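Local coordinates for protein 3-hydroxy-3-methylglutaryl-CoA lyase (Acinetobacter baumannii, PDB 6NDS) that is a lyase of the HMGL-like family with a TIM-barrel fold, and binds coenzyme A and a zinc ion, at residues A[40-44]-A[76-80]; A[55-59]-A[71-75]; A[147-153]-A[181-187]; A[196-201]-A[229-235]; A[282-286]-A[298-304]. One frame throughout, in Å; residues are numbered along the deposited sequence.

Contact 1: A[40-44]-A[76-80]; sequences IDLIN and TGITR. With EDO (1,2-ethanediol), chain G.
Segment 40-44 is one turn within helix 36-46, its N44 N bonded to I40 O at 2.8 Å. Segment 76-80 takes in the end of helix 71-77 and its extended exit, which I78 begins (phi/psi -71°/154°). The CA atoms of I40 and I78 lie 5.3 Å apart, those of N44 and T79 6.1 Å. I40 and I43, both with chi1 m and chi2 t, point toward the exit; I78, with chi1 p, brings its CG2 to 3.7 Å from I43 CG2 and 4.1 Å from I40 CG2. A CB on G77 would fall 2.5 Å from I40 CD1, so this close approach depends on glycine. N44 OD1 accepts T79 N at 2.9 Å. One water donates to N44 OD1 (2.9 Å) and T79 O (2.6 Å); another accepts from N44 ND2 (2.9 Å) and donates to G77 O (2.7 Å). Beside an apolar patch, a single asparagine serves the polar backbone where two neighbouring outer helices of the barrel meet and one of them ends.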
# COMPACT_ATOMS: atom_id res chain seq x y z
N ILE A 40 8.10 8.27 -26.88
CA ILE A 40 7.13 7.87 -27.89
C ILE A 40 6.90 6.36 -27.84
O ILE A 40 5.75 5.89 -27.85
CB ILE A 40 7.59 8.33 -29.28
CG1 ILE A 40 7.45 9.85 -29.40
CG2 ILE A 40 6.80 7.63 -30.36
CD1 ILE A 40 8.21 10.45 -30.53
N ASP A 41 7.98 5.59 -27.72
CA ASP A 41 7.86 4.13 -27.64
C ASP A 41 7.05 3.70 -26.43
O ASP A 41 6.24 2.77 -26.51
CB ASP A 41 9.25 3.48 -27.59
CG ASP A 41 9.93 3.41 -28.94
OD1 ASP A 41 9.28 3.72 -29.96
OD2 ASP A 41 11.12 3.04 -28.98
N LEU A 42 7.31 4.33 -25.28
CA LEU A 42 6.60 3.99 -24.05
C LEU A 42 5.10 4.24 -24.20
O LEU A 42 4.28 3.38 -23.86
CB LEU A 42 7.16 4.80 -22.88
CG LEU A 42 6.37 4.68 -21.57
CD1 LEU A 42 6.46 3.27 -21.01
CD2 LEU A 42 6.87 5.71 -20.55
N ILE A 43 4.74 5.40 -24.75
CA ILE A 43 3.32 5.70 -24.96
C ILE A 43 2.71 4.73 -25.97
O ILE A 43 1.59 4.25 -25.77
CB ILE A 43 3.16 7.17 -25.38
CG1 ILE A 43 3.60 8.09 -24.23
CG2 ILE A 43 1.70 7.46 -25.81
CD1 ILE A 43 3.95 9.50 -24.68
N ASN A 44 3.45 4.41 -27.05
CA ASN A 44 2.93 3.45 -28.02
C ASN A 44 2.66 2.10 -27.35
O ASN A 44 1.67 1.44 -27.68
CB ASN A 44 3.90 3.27 -29.19
CG ASN A 44 3.90 4.45 -30.14
OD1 ASN A 44 3.02 5.31 -30.08
ND2 ASN A 44 4.88 4.48 -31.04
N THR A 76 3.42 14.73 -31.52
CA THR A 76 3.54 14.59 -32.97
C THR A 76 3.83 13.15 -33.37
O THR A 76 3.31 12.66 -34.38
CB THR A 76 4.66 15.51 -33.48
OG1 THR A 76 4.25 16.87 -33.36
CG2 THR A 76 5.01 15.21 -34.95
N GLY A 77 4.66 12.47 -32.58
CA GLY A 77 5.27 11.22 -32.98
C GLY A 77 4.54 9.96 -32.60
O GLY A 77 4.76 8.92 -33.23
N ILE A 78 3.66 10.02 -31.59
CA ILE A 78 3.00 8.80 -31.11
C ILE A 78 1.99 8.30 -32.14
O ILE A 78 1.46 9.06 -32.96
CB ILE A 78 2.33 9.03 -29.74
CG1 ILE A 78 1.37 10.23 -29.80
CG2 ILE A 78 3.39 9.21 -28.65
CD1 ILE A 78 0.50 10.35 -28.52
N THR A 79 1.73 7.00 -32.10
CA THR A 79 0.66 6.40 -32.87
C THR A 79 -0.67 6.65 -32.16
O THR A 79 -0.84 6.24 -31.01
CB THR A 79 0.91 4.90 -33.02
OG1 THR A 79 2.17 4.70 -33.66
CG2 THR A 79 -0.21 4.24 -33.85
N ARG A 80 -1.60 7.31 -32.83
CA ARG A 80 -2.89 7.65 -32.22
C ARG A 80 -3.85 6.48 -32.39
O ARG A 80 -4.25 6.16 -33.51
CB ARG A 80 -3.47 8.91 -32.86
CG ARG A 80 -2.59 10.16 -32.80
CD ARG A 80 -2.34 10.58 -31.38
NE ARG A 80 -1.61 11.84 -31.32
CZ ARG A 80 -2.16 13.03 -31.03
NH1 ARG A 80 -3.45 13.12 -30.78
NH2 ARG A 80 -1.40 14.11 -31.00
C1 EDO G . 3.43 9.54 -36.72
O1 EDO G . 2.62 10.65 -36.32
C2 EDO G . 2.88 8.28 -36.06
O2 EDO G . 1.47 8.20 -36.29
O HOH W 1 0.51 5.78 -28.78
O HOH W 2 4.75 6.19 -33.35

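Contact 2: A[55-59]-A[71-75]; sequences EAGSF and GEEVF. With COA (coenzyme A), chain B.
F75, F59 and A56 carry most of this contact, a case of an outer helix laid on its own barrel strand by apolar packing, with no hydrogen bond between the two segments. Strand residues 55-58 and helix residues 71-75 run nearly antiparallel, their axes at 154° and 8.0 Å at closest approach; the CA atoms of G57 and G71 lie 5.5 Å apart, those of A56 and F75 7.1 Å. F75 (chi1 -86°, chi2 -100°) points toward the strand and is covered on both ring faces. On one, A56 CB makes a CH-pi contact, 4.0 Å from the ring centroid and 3.6 Å from F75 CZ. Over the other lies F59 (chi1 m), its CZ 3.6 Å from F75 CD2, the rings oblique at 48° with centroids 5.2 Å apart. On G71 an ideal CB would clash with S58 O, 2.7 Å away, so glycine is needed. F59 also belongs to the coenzyme A pocket: its O accepts N6A of the ligand at 3.0 Å. The pair opens the beta-alpha-beta unit that continues into strand 85-90, whose V87 and L89 bond to the backbone of 53-58, while I43 of helix 36-46 packs on A56 and V74.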
# COMPACT_ATOMS: atom_id res chain seq x y z
N GLU A 55 -2.17 10.34 -20.29
CA GLU A 55 -1.63 11.70 -20.22
C GLU A 55 -0.22 11.62 -20.79
O GLU A 55 0.71 11.14 -20.12
CB GLU A 55 -1.67 12.23 -18.79
CG GLU A 55 -1.54 13.75 -18.73
CD GLU A 55 -1.98 14.32 -17.38
OE1 GLU A 55 -1.26 14.09 -16.39
OE2 GLU A 55 -3.04 14.98 -17.32
N ALA A 56 -0.07 12.06 -22.04
CA ALA A 56 1.15 11.86 -22.82
C ALA A 56 2.23 12.90 -22.55
O ALA A 56 3.38 12.69 -22.97
CB ALA A 56 0.83 11.84 -24.32
N GLY A 57 1.91 14.01 -21.90
CA GLY A 57 2.93 15.00 -21.60
C GLY A 57 2.31 16.27 -21.08
O GLY A 57 1.11 16.33 -20.76
N SER A 58 3.16 17.30 -20.99
CA SER A 58 2.78 18.60 -20.47
C SER A 58 3.24 19.68 -21.43
O SER A 58 4.21 19.50 -22.17
CB SER A 58 3.43 18.90 -19.10
OG SER A 58 2.99 18.01 -18.12
N PHE A 59 2.56 20.82 -21.38
CA PHE A 59 2.97 22.00 -22.14
C PHE A 59 3.25 23.12 -21.15
O PHE A 59 2.46 24.05 -21.00
CB PHE A 59 1.90 22.34 -23.18
CG PHE A 59 1.75 21.26 -24.21
CD1 PHE A 59 2.55 21.25 -25.34
CD2 PHE A 59 0.87 20.20 -24.01
CE1 PHE A 59 2.45 20.23 -26.27
CE2 PHE A 59 0.78 19.17 -24.93
CZ PHE A 59 1.57 19.19 -26.07
N GLY A 71 7.34 17.96 -25.33
CA GLY A 71 5.95 17.55 -25.44
C GLY A 71 5.40 17.64 -26.85
O GLY A 71 4.65 16.76 -27.29
N GLU A 72 5.74 18.70 -27.58
CA GLU A 72 5.22 18.83 -28.94
C GLU A 72 5.66 17.66 -29.81
O GLU A 72 4.85 17.08 -30.55
CB GLU A 72 5.65 20.15 -29.57
CG GLU A 72 5.17 20.28 -31.01
CD GLU A 72 4.85 21.71 -31.39
OE1 GLU A 72 5.31 22.62 -30.68
OE2 GLU A 72 4.13 21.91 -32.39
N GLU A 73 6.94 17.29 -29.74
CA GLU A 73 7.42 16.20 -30.59
C GLU A 73 6.86 14.86 -30.13
O GLU A 73 6.58 14.00 -30.96
CB GLU A 73 8.95 16.19 -30.62
CG GLU A 73 9.56 15.10 -31.52
CD GLU A 73 9.13 15.19 -32.98
OE1 GLU A 73 8.71 16.27 -33.43
OE2 GLU A 73 9.22 14.16 -33.69
N VAL A 74 6.66 14.69 -28.82
CA VAL A 74 6.04 13.45 -28.35
C VAL A 74 4.63 13.32 -28.92
O VAL A 74 4.25 12.26 -29.46
CB VAL A 74 6.04 13.39 -26.82
CG1 VAL A 74 5.21 12.21 -26.35
CG2 VAL A 74 7.49 13.27 -26.31
N PHE A 75 3.82 14.38 -28.81
CA PHE A 75 2.45 14.32 -29.31
C PHE A 75 2.42 14.18 -30.82
O PHE A 75 1.49 13.55 -31.35
CB PHE A 75 1.67 15.57 -28.88
CG PHE A 75 1.03 15.45 -27.52
CD1 PHE A 75 -0.32 15.13 -27.38
CD2 PHE A 75 1.78 15.65 -26.37
CE1 PHE A 75 -0.90 15.02 -26.12
CE2 PHE A 75 1.20 15.55 -25.10
CZ PHE A 75 -0.13 15.23 -24.98
N1A COA B . 5.01 26.57 -21.95
C2A COA B . 6.20 27.03 -22.36
N3A COA B . 6.75 28.23 -22.18
C4A COA B . 5.92 29.03 -21.48
C5A COA B . 4.68 28.70 -20.98
C6A COA B . 4.21 27.40 -21.24
N6A COA B . 3.02 26.96 -20.83
N7A COA B . 4.13 29.79 -20.31
C8A COA B . 5.04 30.73 -20.41
N9A COA B . 6.15 30.33 -21.11
C1B COA B . 7.34 31.12 -21.44
C2B COA B . 7.05 32.41 -22.20
O2B COA B . 6.82 32.24 -23.59
C3B COA B . 8.30 33.20 -21.86
O3B COA B . 9.43 32.66 -22.54
P3B COA B . 10.63 33.75 -22.59
O7A COA B . 11.40 33.66 -21.28
O8A COA B . 9.96 35.10 -22.77
O9A COA B . 11.49 33.38 -23.78
C4B COA B . 8.34 32.94 -20.37
O4B COA B . 7.98 31.53 -20.25
C5B COA B . 7.31 33.75 -19.63
O5B COA B . 7.41 33.49 -18.23
P1A COA B . 6.14 33.85 -17.33
O1A COA B . 4.92 33.96 -18.19
O2A COA B . 6.48 34.96 -16.39
O3A COA B . 6.03 32.47 -16.53
P2A COA B . 6.93 31.84 -15.37
O4A COA B . 6.64 32.57 -14.10
O5A COA B . 8.35 31.73 -15.82
O6A COA B . 6.32 30.37 -15.32
CBP COA B . 4.54 28.79 -15.60
CCP COA B . 4.89 30.19 -15.12
CDP COA B . 3.09 28.46 -15.25
CEP COA B . 4.71 28.73 -17.13
CAP COA B . 5.50 27.81 -14.92
OAP COA B . 5.47 28.05 -13.52
C9P COA B . 5.16 26.36 -15.17
O9P COA B . 5.35 25.86 -16.28
N8P COA B . 4.68 25.67 -14.15
C7P COA B . 4.19 24.30 -14.26
C6P COA B . 5.09 23.34 -13.54
C5P COA B . 4.51 21.94 -13.51
O5P COA B . 4.11 21.41 -14.54
N4P COA B . 4.48 21.33 -12.32
C3P COA B . 4.12 19.93 -12.13
C2P COA B . 2.73 19.62 -12.63
S1P COA B . 1.49 20.72 -11.92

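Contact 3: A[147-153]-A[181-187]; sequences NGTVATT and NITLADT
T183 (chi1 m) lies beside T149 (chi1 m) on one face of the sheet, its CB 3.4 Å from T149 OG1, an atom itself bonded to N108; its own OG1 accepts N147 ND2 at 2.9 Å. They belong to a regular parallel pairing, the strand axes 4.5 Å apart and 19° off parallel. The bridges are G148 with I182, T149 with T183 and V150 with L184. The ladder reads G148 N to N181 O (2.8 Å), T183 N to G148 O (2.8 Å), V150 N to T183 O (2.8 Å) and A185 N to V150 O (3.0 Å). Past A151 the chain turns at T152 (phi/psi 44°/40°), so that T153 N finds A185 O at 3.1 Å and T152 N finds T187 OG1 at 3.0 Å. The side chain of T187, just past the strand, comes within about 5 Å of the zinc ion. Chemically the pair is two-sided: the T149/T183 face carries hydroxyls, T183 touching the zinc ligand H215, while the V150/L184 face is aliphatic, V150 packing on L170 and Y174 of helix 164-176.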
# COMPACT_ATOMS: atom_id res chain seq x y z
N ASN A 147 -10.42 19.18 -19.03
CA ASN A 147 -10.51 18.61 -17.70
C ASN A 147 -9.99 19.65 -16.72
O ASN A 147 -9.02 20.34 -17.02
CB ASN A 147 -9.67 17.33 -17.60
CG ASN A 147 -9.91 16.56 -16.31
OD1 ASN A 147 -10.87 15.79 -16.21
ND2 ASN A 147 -9.03 16.76 -15.32
N GLY A 148 -10.65 19.78 -15.57
CA GLY A 148 -10.18 20.70 -14.55
C GLY A 148 -9.65 19.97 -13.33
O GLY A 148 -10.40 19.23 -12.68
N THR A 149 -8.37 20.15 -13.01
CA THR A 149 -7.76 19.50 -11.85
C THR A 149 -7.65 20.46 -10.68
O THR A 149 -7.25 21.62 -10.85
CB THR A 149 -6.37 18.96 -12.20
OG1 THR A 149 -6.49 17.90 -13.15
CG2 THR A 149 -5.66 18.42 -10.95
N VAL A 150 -7.99 19.97 -9.50
CA VAL A 150 -7.71 20.67 -8.25
C VAL A 150 -6.63 19.87 -7.54
O VAL A 150 -6.91 18.78 -7.02
CB VAL A 150 -8.96 20.82 -7.38
CG1 VAL A 150 -8.64 21.67 -6.16
CG2 VAL A 150 -10.11 21.41 -8.18
N ALA A 151 -5.40 20.39 -7.54
CA ALA A 151 -4.30 19.78 -6.80
C ALA A 151 -4.39 20.15 -5.32
O ALA A 151 -5.15 21.03 -4.91
CB ALA A 151 -2.95 20.20 -7.39
N THR A 152 -3.59 19.45 -4.50
CA THR A 152 -3.61 19.53 -3.03
C THR A 152 -5.03 19.54 -2.48
O THR A 152 -5.33 20.25 -1.51
CB THR A 152 -2.81 20.75 -2.52
OG1 THR A 152 -3.41 21.98 -2.94
CG2 THR A 152 -1.37 20.70 -3.04
N THR A 153 -5.91 18.71 -3.05
CA THR A 153 -7.30 18.65 -2.59
C THR A 153 -7.38 18.17 -1.15
O THR A 153 -8.23 18.62 -0.37
CB THR A 153 -8.11 17.72 -3.51
OG1 THR A 153 -8.42 18.42 -4.72
CG2 THR A 153 -9.42 17.26 -2.84
N ASN A 181 -15.72 17.87 -16.38
CA ASN A 181 -14.81 16.80 -16.01
C ASN A 181 -13.77 17.37 -15.05
O ASN A 181 -13.06 18.33 -15.38
CB ASN A 181 -14.15 16.18 -17.24
CG ASN A 181 -15.07 15.22 -17.95
OD1 ASN A 181 -16.28 15.21 -17.72
ND2 ASN A 181 -14.50 14.38 -18.81
N ILE A 182 -13.66 16.74 -13.88
CA ILE A 182 -12.90 17.26 -12.74
C ILE A 182 -11.98 16.17 -12.22
O ILE A 182 -12.40 15.02 -12.06
CB ILE A 182 -13.85 17.74 -11.61
CG1 ILE A 182 -14.80 18.83 -12.11
CG2 ILE A 182 -13.06 18.18 -10.39
CD1 ILE A 182 -14.09 20.08 -12.59
N THR A 183 -10.73 16.53 -11.92
CA THR A 183 -9.82 15.65 -11.19
C THR A 183 -9.55 16.23 -9.82
O THR A 183 -9.18 17.41 -9.70
CB THR A 183 -8.50 15.47 -11.94
OG1 THR A 183 -8.75 14.81 -13.19
CG2 THR A 183 -7.48 14.64 -11.10
N LEU A 184 -9.69 15.41 -8.78
CA LEU A 184 -9.23 15.76 -7.44
C LEU A 184 -7.92 15.02 -7.20
O LEU A 184 -7.89 13.78 -7.22
CB LEU A 184 -10.25 15.39 -6.37
CG LEU A 184 -11.64 15.98 -6.59
CD1 LEU A 184 -12.58 15.48 -5.49
CD2 LEU A 184 -11.57 17.51 -6.63
N ALA A 185 -6.86 15.77 -6.94
CA ALA A 185 -5.53 15.19 -6.83
C ALA A 185 -4.99 15.30 -5.41
O ALA A 185 -5.02 16.38 -4.81
CB ALA A 185 -4.57 15.86 -7.82
N ASP A 186 -4.47 14.18 -4.89
CA ASP A 186 -3.75 14.11 -3.61
C ASP A 186 -2.25 14.17 -3.90
O ASP A 186 -1.53 13.16 -3.92
CB ASP A 186 -4.12 12.83 -2.87
CG ASP A 186 -3.48 12.75 -1.51
OD1 ASP A 186 -3.00 13.79 -1.03
OD2 ASP A 186 -3.45 11.64 -0.93
N THR A 187 -1.77 15.40 -4.09
CA THR A 187 -0.45 15.66 -4.67
C THR A 187 0.69 15.05 -3.85
O THR A 187 1.66 14.54 -4.42
CB THR A 187 -0.27 17.16 -4.81
OG1 THR A 187 -1.40 17.69 -5.51
CG2 THR A 187 1.02 17.49 -5.57

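Contact 4: A[196-201]-A[229-235]; sequences VKRIVS and AAYEVGA. With ACT (acetate ion), chain E; ACT (acetate ion), chain D.
Segment 196-201 lies within helix 193-203, and 229-235 is the end of helix 223-232 with its exit; the CA atoms of K197 and A230 are 5.7 Å apart, those of S201 and V233 6.2 Å. On the solvent side K197, extended along chi2 to chi4 (all t), pairs its charge in a salt bridge from NZ to E232 OE1 at 2.9 Å. A water sits unusually close to both, 2.5 Å from K197 NZ and 2.4 Å from E232 OE1. S201 OG gives its proton back to its own helix, to K197 O at 2.7 Å. At the helix end in 229-235, two of the last carbonyls are taken up by a Schellman motif: A235 N bonds to A230 O and G234 N to Y231 O, each at 3.0 Å, with G234 at phi 115°, where a CB would jam against the preceding carbonyl. Away from the interface, R198 NH1 donates to an acetate OXT at 3.1 Å, and R198 also makes a salt bridge with E164. Below these polar groups the packing is aliphatic: V196 CG1 meets A230 CB at 3.8 Å, and V200 CG1 meets V233 CG2 at 3.7 Å and A235 CB at 4.0 Å. Two successive outer helices of the barrel close in this way over the strand between them, 212-216, where V200 and A235 touch L214 and V196 touches F216.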
# COMPACT_ATOMS: atom_id res chain seq x y z
N VAL A 196 -11.54 10.79 2.20
CA VAL A 196 -11.85 10.54 0.80
C VAL A 196 -13.34 10.29 0.61
O VAL A 196 -13.97 10.84 -0.30
CB VAL A 196 -11.01 9.38 0.26
CG1 VAL A 196 -11.57 8.88 -1.07
CG2 VAL A 196 -9.55 9.82 0.11
N LYS A 197 -13.94 9.46 1.47
CA LYS A 197 -15.37 9.19 1.30
C LYS A 197 -16.19 10.47 1.44
O LYS A 197 -17.14 10.70 0.67
CB LYS A 197 -15.84 8.12 2.28
CG LYS A 197 -15.36 6.71 1.88
CD LYS A 197 -15.97 5.63 2.76
CE LYS A 197 -15.52 4.24 2.31
NZ LYS A 197 -16.31 3.17 3.02
N ARG A 198 -15.83 11.33 2.39
CA ARG A 198 -16.58 12.56 2.61
C ARG A 198 -16.47 13.50 1.41
O ARG A 198 -17.48 14.02 0.93
CB ARG A 198 -16.09 13.25 3.88
CG ARG A 198 -16.68 14.63 4.11
CD ARG A 198 -16.27 15.19 5.47
NE ARG A 198 -14.83 15.43 5.58
CZ ARG A 198 -13.98 14.67 6.26
NH1 ARG A 198 -14.41 13.59 6.91
NH2 ARG A 198 -12.69 14.98 6.31
N ILE A 199 -15.25 13.71 0.91
CA ILE A 199 -15.05 14.65 -0.19
C ILE A 199 -15.66 14.10 -1.47
O ILE A 199 -16.34 14.82 -2.21
CB ILE A 199 -13.56 14.98 -0.36
CG1 ILE A 199 -13.07 15.86 0.81
CG2 ILE A 199 -13.33 15.69 -1.69
CD1 ILE A 199 -11.56 16.16 0.80
N VAL A 200 -15.43 12.82 -1.77
CA VAL A 200 -15.94 12.25 -3.01
C VAL A 200 -17.46 12.20 -3.00
O VAL A 200 -18.11 12.50 -4.02
CB VAL A 200 -15.33 10.86 -3.26
CG1 VAL A 200 -16.07 10.16 -4.40
CG2 VAL A 200 -13.84 10.97 -3.58
N SER A 201 -18.07 11.81 -1.87
CA SER A 201 -19.53 11.83 -1.79
C SER A 201 -20.07 13.21 -2.11
O SER A 201 -21.06 13.34 -2.83
CB SER A 201 -20.00 11.38 -0.41
OG SER A 201 -19.63 10.04 -0.16
N ALA A 229 -11.80 3.09 -1.10
CA ALA A 229 -12.76 3.91 -0.37
C ALA A 229 -13.56 4.81 -1.31
O ALA A 229 -14.78 4.95 -1.15
CB ALA A 229 -12.07 4.75 0.70
N ALA A 230 -12.88 5.43 -2.28
CA ALA A 230 -13.59 6.26 -3.26
C ALA A 230 -14.53 5.41 -4.11
O ALA A 230 -15.66 5.82 -4.40
CB ALA A 230 -12.58 6.99 -4.16
N TYR A 231 -14.08 4.23 -4.54
CA TYR A 231 -14.94 3.33 -5.31
C TYR A 231 -16.20 2.96 -4.54
O TYR A 231 -17.30 2.89 -5.11
CB TYR A 231 -14.16 2.07 -5.69
CG TYR A 231 -14.92 1.12 -6.61
CD1 TYR A 231 -14.83 1.23 -7.98
CD2 TYR A 231 -15.73 0.13 -6.07
CE1 TYR A 231 -15.52 0.35 -8.81
CE2 TYR A 231 -16.43 -0.73 -6.89
CZ TYR A 231 -16.32 -0.62 -8.26
OH TYR A 231 -17.03 -1.49 -9.06
N GLU A 232 -16.06 2.72 -3.23
CA GLU A 232 -17.19 2.31 -2.41
C GLU A 232 -18.29 3.37 -2.33
O GLU A 232 -19.45 3.02 -2.10
CB GLU A 232 -16.70 1.92 -1.00
CG GLU A 232 -15.89 0.61 -0.99
CD GLU A 232 -15.21 0.29 0.34
OE1 GLU A 232 -15.18 1.16 1.24
OE2 GLU A 232 -14.71 -0.85 0.49
N VAL A 233 -17.97 4.65 -2.56
CA VAL A 233 -18.98 5.70 -2.56
C VAL A 233 -19.30 6.19 -3.98
O VAL A 233 -19.96 7.21 -4.14
CB VAL A 233 -18.59 6.88 -1.65
CG1 VAL A 233 -18.54 6.42 -0.19
CG2 VAL A 233 -17.26 7.51 -2.06
N GLY A 234 -18.85 5.47 -5.01
CA GLY A 234 -19.32 5.68 -6.37
C GLY A 234 -18.31 6.18 -7.38
O GLY A 234 -18.65 6.26 -8.56
N ALA A 235 -17.08 6.50 -6.98
CA ALA A 235 -16.11 6.99 -7.94
C ALA A 235 -15.60 5.84 -8.81
O ALA A 235 -15.50 4.69 -8.36
CB ALA A 235 -14.93 7.65 -7.23
C ACT E . -11.29 12.50 8.81
O ACT E . -10.49 13.12 8.06
OXT ACT E . -12.46 12.81 9.16
CH3 ACT E . -10.76 11.16 9.41
C ACT D . -17.75 -5.33 -8.06
O ACT D . -18.07 -4.11 -8.10
OXT ACT D . -17.23 -5.99 -7.11
CH3 ACT D . -18.01 -6.15 -9.37
O HOH W 3 -15.78 0.79 3.56

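Contact 5: A[282-286]-A[298-304]; sequences IQLSR and SQLAKAG
A helix-end contact beyond the last barrel strand joins two short C-terminal helices, 278-285 and 299-303, close to the second subunit. R286, of segment 282-286, has its CA 5.8 Å from that of A301; its long side chain (chi1 m, the rest t) runs to the end of the second helix, where R286 NE donates to A301 O at 2.9 Å and NH2 to the same O at 3.3 Å. G304 (phi 75°) leaves helical geometry there, after its N has bonded to L300 O at 2.8 Å. At the other end, S298 is the N-cap: its OG (chi1 t) accepts A301 N at 2.9 Å. The apolar pair is I282 CD1 and L300 CD1, 4.1 Å apart; S285 OG makes a van der Waals contact with A301 CB at 3.9 Å. The hydroxyls of S285 and S298 both bond to E261, and G304 O accepts R220 of the second subunit. A serine of its own segment caps the short helix at its start, and an arginine of the other segment bonds it near its end.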
# COMPACT_ATOMS: atom_id res chain seq x y z
N ILE A 282 2.29 -5.86 -16.59
CA ILE A 282 3.41 -6.26 -15.73
C ILE A 282 4.67 -6.44 -16.55
O ILE A 282 5.77 -6.00 -16.15
CB ILE A 282 3.05 -7.54 -14.94
CG1 ILE A 282 1.98 -7.24 -13.89
CG2 ILE A 282 4.31 -8.14 -14.29
CD1 ILE A 282 1.34 -8.50 -13.29
N GLN A 283 4.56 -7.09 -17.71
CA GLN A 283 5.74 -7.29 -18.55
C GLN A 283 6.32 -5.95 -18.98
O GLN A 283 7.55 -5.76 -18.97
CB GLN A 283 5.38 -8.14 -19.77
CG GLN A 283 6.59 -8.47 -20.64
CD GLN A 283 6.20 -9.13 -21.95
OE1 GLN A 283 5.13 -8.89 -22.49
NE2 GLN A 283 7.09 -9.98 -22.46
N LEU A 284 5.46 -4.99 -19.34
CA LEU A 284 5.94 -3.67 -19.72
C LEU A 284 6.61 -2.96 -18.54
O LEU A 284 7.68 -2.36 -18.69
CB LEU A 284 4.79 -2.82 -20.27
CG LEU A 284 5.22 -1.39 -20.68
CD1 LEU A 284 6.21 -1.38 -21.83
CD2 LEU A 284 3.98 -0.54 -21.01
N SER A 285 6.00 -3.03 -17.36
CA SER A 285 6.59 -2.40 -16.19
C SER A 285 7.98 -2.96 -15.89
O SER A 285 8.88 -2.22 -15.48
CB SER A 285 5.68 -2.58 -14.98
OG SER A 285 6.26 -1.95 -13.85
N ARG A 286 8.17 -4.26 -16.12
CA ARG A 286 9.47 -4.85 -15.84
C ARG A 286 10.57 -4.38 -16.80
O ARG A 286 11.74 -4.65 -16.53
CB ARG A 286 9.35 -6.38 -15.86
CG ARG A 286 8.58 -6.90 -14.63
CD ARG A 286 8.22 -8.39 -14.72
NE ARG A 286 7.85 -8.92 -13.41
CZ ARG A 286 7.29 -10.11 -13.21
NH1 ARG A 286 7.02 -10.90 -14.24
NH2 ARG A 286 7.00 -10.51 -11.97
N SER A 298 6.95 -0.80 -7.64
CA SER A 298 5.86 -1.67 -8.09
C SER A 298 5.94 -2.98 -7.33
O SER A 298 6.94 -3.70 -7.45
CB SER A 298 5.96 -1.95 -9.59
OG SER A 298 5.05 -2.98 -9.95
N GLN A 299 4.88 -3.31 -6.58
CA GLN A 299 4.89 -4.60 -5.89
C GLN A 299 4.69 -5.75 -6.87
O GLN A 299 5.33 -6.80 -6.73
CB GLN A 299 3.83 -4.62 -4.79
CG GLN A 299 4.06 -3.63 -3.66
CD GLN A 299 5.32 -3.92 -2.87
OE1 GLN A 299 5.30 -4.70 -1.91
NE2 GLN A 299 6.42 -3.31 -3.27
N LEU A 300 3.82 -5.56 -7.87
CA LEU A 300 3.55 -6.65 -8.81
C LEU A 300 4.74 -6.91 -9.72
O LEU A 300 4.98 -8.06 -10.10
CB LEU A 300 2.30 -6.35 -9.64
CG LEU A 300 0.96 -6.87 -9.08
CD1 LEU A 300 0.84 -8.37 -9.25
CD2 LEU A 300 0.77 -6.52 -7.59
N ALA A 301 5.51 -5.88 -10.09
CA ALA A 301 6.68 -6.15 -10.92
C ALA A 301 7.71 -6.98 -10.16
O ALA A 301 8.40 -7.82 -10.75
CB ALA A 301 7.30 -4.84 -11.42
N LYS A 302 7.80 -6.76 -8.84
CA LYS A 302 8.74 -7.51 -8.01
C LYS A 302 8.27 -8.94 -7.79
O LYS A 302 9.06 -9.88 -7.89
CB LYS A 302 8.93 -6.82 -6.66
CG LYS A 302 9.61 -5.47 -6.67
CD LYS A 302 9.29 -4.72 -5.36
CE LYS A 302 10.30 -3.63 -5.05
NZ LYS A 302 10.43 -2.63 -6.14
N ALA A 303 7.00 -9.12 -7.44
CA ALA A 303 6.53 -10.40 -6.92
C ALA A 303 5.83 -11.25 -7.97
O ALA A 303 5.77 -12.47 -7.80
CB ALA A 303 5.58 -10.18 -5.74
N GLY A 304 5.31 -10.63 -9.02
CA GLY A 304 4.41 -11.32 -9.92
C GLY A 304 3.04 -11.49 -9.29
O GLY A 304 2.83 -11.28 -8.10

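How the contacts relate
From the N terminus, contact 1 closes the loop between helix 36-46 and the exit of helix 71-77, and contact 2 is nested inside it, joining strand 53-58 to that same helix. The two touch, I43 CD1 meeting V74 CG1 at 3.4 Å. The remaining contacts follow in series, and none cross. Contact 3 closes the crossover between two adjacent barrel strands; contact 4 spans strand 212-216 and packs on contact 3, L184 CD1 lying 3.9 Å from I199 CG2. Contacts 1 and 4 sit on opposite sides of the chain's centre. Contact 5 ties C-terminal helices together, yet its nearest atoms come within about 5 Å of contact 1.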